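Local coordinates for protein putative DD-carboxypeptidase TP_0574 (Treponema pallidum, PDB 1O75) that probably acts as a zinc-stimulated carboxypeptidase of the cell membrane that binds penicillin and may limit cross-linking of peptidoglycan, at residues 81-86 and 91-96. The protein carries 2 engineered substitutions. Sequence-based numbering, arbitrary orientation.
Sequences KQETED and KKWEYE
The turn end of the antiparallel hairpin formed by strands 69-85 and 91-98 pairs Gln-82 with Glu-94 and Thr-84 with Lys-92, each through two backbone hydrogen bonds; the shortest, Thr-84 N to Lys-92 O, is 2.8 Å. On the face that carries Lys-81, Trp-93 and Tyr-95, the extended lysine runs beside the tyrosine, its CD 3.5 Å from Tyr-95 CE1. In one of two indole conformers, Lys-81 NZ, also salt-bridged to Glu-144, stands 4.4 Å from the centroid of the Trp-93 five-membered ring, a cation-pi contact doubtful for the other. In that same conformer Glu-83 OE2 comes within 3.3 Å of Trp-93 CZ2, carboxylate and ring planes 55° apart. The Lys-91 chain folds about its CB-CG bond (chi2 -56°), passing Glu-83 and bringing NZ within 2.9 Å of Glu-85 OE1, a salt bridge made on the anti side of that oxygen. On the opposite face, Gln-82 NE2 donates to Glu-94 OE2 (3.2 Å), and Thr-84 CG2 packs tightly on Lys-92 CG at 3.4 Å. Here Arg-401 and Asp-376 of the second subunit form salt bridges with Glu-94 and Lys-92. A xenon atom touches Lys-81 and this Trp-93 conformer, and Tyr-95 leans on strand 143-163, next to the hairpin in the same mixed sheet.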
ATOM      1  N   LYS B  81       1.987  17.623  23.435  1.00 33.98           N
ATOM      2  CA  LYS B  81       1.982  17.004  22.129  1.00 35.92           C
ATOM      3  C   LYS B  81       2.495  17.979  21.086  1.00 36.41           C
ATOM      4  O   LYS B  81       2.444  19.202  21.283  1.00 31.03           O
ATOM      5  CB  LYS B  81       0.604  16.449  21.780  1.00 36.44           C
ATOM      6  CG  LYS B  81      -0.517  17.420  21.571  1.00 38.57           C
ATOM      7  CD  LYS B  81      -1.659  16.620  20.957  1.00 41.98           C
ATOM      8  CE  LYS B  81      -2.841  17.460  20.561  1.00 41.77           C
ATOM      9  NZ  LYS B  81      -3.915  16.600  19.974  1.00 42.05           N
ATOM     10  N   GLN B  82       3.027  17.416  20.000  1.00 32.87           N
ATOM     11  CA  GLN B  82       3.631  18.176  18.924  1.00 33.56           C
ATOM     12  C   GLN B  82       3.176  17.574  17.590  1.00 33.40           C
ATOM     13  O   GLN B  82       3.072  16.347  17.450  1.00 32.81           O
ATOM     14  CB  GLN B  82       5.161  18.099  19.072  1.00 36.66           C
ATOM     15  CG  GLN B  82       5.650  16.646  19.313  1.00 46.53           C
ATOM     16  CD  GLN B  82       7.100  16.520  19.825  1.00 50.02           C
ATOM     17  OE1 GLN B  82       7.429  16.948  20.943  1.00 50.84           O
ATOM     18  NE2 GLN B  82       7.962  15.914  19.006  1.00 51.13           N
ATOM     19  N   GLU B  83       2.889  18.425  16.617  1.00 31.37           N
ATOM     20  CA  GLU B  83       2.428  17.913  15.342  1.00 33.57           C
ATOM     21  C   GLU B  83       3.608  17.578  14.438  1.00 33.54           C
ATOM     22  O   GLU B  83       4.634  18.256  14.455  1.00 33.19           O
ATOM     23  CB  GLU B  83       1.522  18.938  14.644  1.00 35.44           C
ATOM     24  CG  GLU B  83       0.835  18.390  13.399  1.00 35.61           C
ATOM     25  CD  GLU B  83      -0.047  19.424  12.689  1.00 40.94           C
ATOM     26  OE1 GLU B  83       0.488  20.383  12.085  1.00 41.33           O
ATOM     27  OE2 GLU B  83      -1.278  19.270  12.745  1.00 41.28           O
ATOM     28  N   THR B  84       3.466  16.513  13.658  1.00 33.67           N
ATOM     29  CA  THR B  84       4.509  16.135  12.724  1.00 33.12           C
ATOM     30  C   THR B  84       3.785  15.536  11.507  1.00 32.50           C
ATOM     31  O   THR B  84       2.577  15.651  11.407  1.00 29.64           O
ATOM     32  CB  THR B  84       5.499  15.113  13.360  1.00 35.45           C
ATOM     33  OG1 THR B  84       6.514  14.785  12.404  1.00 39.34           O
ATOM     34  CG2 THR B  84       4.789  13.851  13.796  1.00 33.75           C
ATOM     35  N   GLU B  85       4.505  14.922  10.580  1.00 32.56           N
ATOM     36  CA  GLU B  85       3.847  14.320   9.414  1.00 34.35           C
ATOM     37  C   GLU B  85       4.227  12.861   9.301  1.00 33.83           C
ATOM     38  O   GLU B  85       5.343  12.510   9.633  1.00 33.80           O
ATOM     39  CB  GLU B  85       4.276  15.014   8.118  1.00 36.91           C
ATOM     40  CG  GLU B  85       3.572  16.318   7.851  1.00 43.11           C
ATOM     41  CD  GLU B  85       3.985  16.956   6.521  1.00 46.95           C
ATOM     42  OE1 GLU B  85       3.405  18.009   6.179  1.00 48.29           O
ATOM     43  OE2 GLU B  85       4.878  16.408   5.829  1.00 48.87           O
ATOM     44  N   ASP B  86       3.309  12.012   8.845  1.00 33.00           N
ATOM     45  CA  ASP B  86       3.675  10.608   8.670  1.00 36.08           C
ATOM     46  C   ASP B  86       4.369  10.491   7.302  1.00 36.21           C
ATOM     47  O   ASP B  86       4.679  11.503   6.659  1.00 34.81           O
ATOM     48  CB  ASP B  86       2.453   9.669   8.736  1.00 35.22           C
ATOM     49  CG  ASP B  86       1.430   9.938   7.646  1.00 38.05           C
ATOM     50  OD1 ASP B  86       1.784  10.516   6.586  1.00 38.32           O
ATOM     51  OD2 ASP B  86       0.253   9.550   7.843  1.00 39.45           O
ATOM     52  N   LYS B  91      -0.730  14.888   8.564  1.00 33.69           N
ATOM     53  CA  LYS B  91      -0.429  15.338   9.924  1.00 34.21           C
ATOM     54  C   LYS B  91      -0.709  14.256  10.963  1.00 31.88           C
ATOM     55  O   LYS B  91      -1.695  13.533  10.858  1.00 31.71           O
ATOM     56  CB  LYS B  91      -1.271  16.581  10.267  1.00 33.21           C
ATOM     57  CG  LYS B  91      -1.016  17.768   9.347  1.00 38.26           C
ATOM     58  CD  LYS B  91       0.475  18.141   9.333  1.00 39.00           C
ATOM     59  CE  LYS B  91       0.741  19.314   8.382  1.00 41.75           C
ATOM     60  NZ  LYS B  91       2.212  19.568   8.260  1.00 44.35           N
ATOM     61  N   LYS B  92       0.165  14.145  11.955  1.00 31.92           N
ATOM     62  CA  LYS B  92      -0.011  13.190  13.051  1.00 34.21           C
ATOM     63  C   LYS B  92       0.604  13.853  14.295  1.00 35.13           C
ATOM     64  O   LYS B  92       1.280  14.890  14.177  1.00 34.95           O
ATOM     65  CB  LYS B  92       0.699  11.869  12.761  1.00 33.68           C
ATOM     66  CG  LYS B  92       2.172  12.039  12.537  1.00 39.58           C
ATOM     67  CD  LYS B  92       2.865  10.711  12.353  1.00 44.51           C
ATOM     68  CE  LYS B  92       2.867   9.923  13.641  1.00 47.70           C
ATOM     69  NZ  LYS B  92       3.465   8.583  13.408  1.00 48.89           N
ATOM     70  N   TRP B  93       0.392  13.252  15.461  0.75 34.48           N
ATOM     71  CA  TRP B  93       0.882  13.824  16.719  0.75 36.06           C
ATOM     72  C   TRP B  93       1.775  12.911  17.532  0.75 35.59           C
ATOM     73  O   TRP B  93       1.560  11.705  17.569  0.75 35.04           O
ATOM     74  CB  TRP B  93      -0.317  14.256  17.568  0.75 35.67           C
ATOM     75  CG  TRP B  93      -1.026  15.409  16.952  0.75 40.96           C
ATOM     76  CD1 TRP B  93      -0.780  16.733  17.186  0.75 39.98           C
ATOM     77  CD2 TRP B  93      -1.955  15.356  15.854  0.75 43.78           C
ATOM     78  NE1 TRP B  93      -1.487  17.508  16.288  0.75 45.05           N
ATOM     79  CE2 TRP B  93      -2.213  16.689  15.460  0.75 44.66           C
ATOM     80  CE3 TRP B  93      -2.589  14.309  15.160  0.75 47.14           C
ATOM     81  CZ2 TRP B  93      -3.081  17.009  14.393  0.75 47.60           C
ATOM     82  CZ3 TRP B  93      -3.457  14.627  14.096  0.75 47.98           C
ATOM     83  CH2 TRP B  93      -3.689  15.969  13.728  0.75 47.69           C
ATOM     84  N   GLU B  94       2.777  13.504  18.184  1.00 35.16           N
ATOM     85  CA  GLU B  94       3.715  12.774  19.024  1.00 34.89           C
ATOM     86  C   GLU B  94       3.383  13.313  20.421  1.00 36.51           C
ATOM     87  O   GLU B  94       3.197  14.513  20.601  1.00 33.95           O
ATOM     88  CB  GLU B  94       5.137  13.052  18.584  1.00 37.37           C
ATOM     89  CG  GLU B  94       5.475  12.140  17.402  1.00 44.32           C
ATOM     90  CD  GLU B  94       6.583  12.661  16.554  1.00 47.05           C
ATOM     91  OE1 GLU B  94       6.977  11.944  15.604  1.00 49.56           O
ATOM     92  OE2 GLU B  94       7.053  13.784  16.839  1.00 47.63           O
ATOM     93  N   TYR B  95       3.307  12.412  21.391  1.00 34.96           N
ATOM     94  CA  TYR B  95       2.857  12.751  22.728  1.00 35.83           C
ATOM     95  C   TYR B  95       3.752  12.443  23.904  1.00 36.71           C
ATOM     96  O   TYR B  95       4.699  11.665  23.823  1.00 33.47           O
ATOM     97  CB  TYR B  95       1.567  11.988  23.030  1.00 34.78           C
ATOM     98  CG  TYR B  95       0.425  12.134  22.067  1.00 35.78           C
ATOM     99  CD1 TYR B  95      -0.595  13.035  22.323  1.00 34.62           C
ATOM    100  CD2 TYR B  95       0.309  11.306  20.938  1.00 36.84           C
ATOM    101  CE1 TYR B  95      -1.712  13.118  21.503  1.00 36.31           C
ATOM    102  CE2 TYR B  95      -0.817  11.386  20.097  1.00 34.65           C
ATOM    103  CZ  TYR B  95      -1.820  12.294  20.393  1.00 36.49           C
ATOM    104  OH  TYR B  95      -2.940  12.426  19.601  1.00 36.66           O
ATOM    105  N   GLU B  96       3.361  13.052  25.025  1.00 37.94           N
ATOM    106  CA  GLU B  96       3.977  12.835  26.325  1.00 37.57           C
ATOM    107  C   GLU B  96       2.730  12.607  27.177  1.00 35.24           C
ATOM    108  O   GLU B  96       1.742  13.357  27.070  1.00 33.53           O
ATOM    109  CB  GLU B  96       4.744  14.068  26.786  1.00 42.89           C
ATOM    110  CG  GLU B  96       5.665  13.790  27.954  1.00 51.43           C
ATOM    111  CD  GLU B  96       6.426  15.026  28.406  1.00 56.69           C
ATOM    112  OE1 GLU B  96       6.995  15.724  27.532  1.00 58.22           O
ATOM    113  OE2 GLU B  96       6.457  15.289  29.634  1.00 58.48           O
TER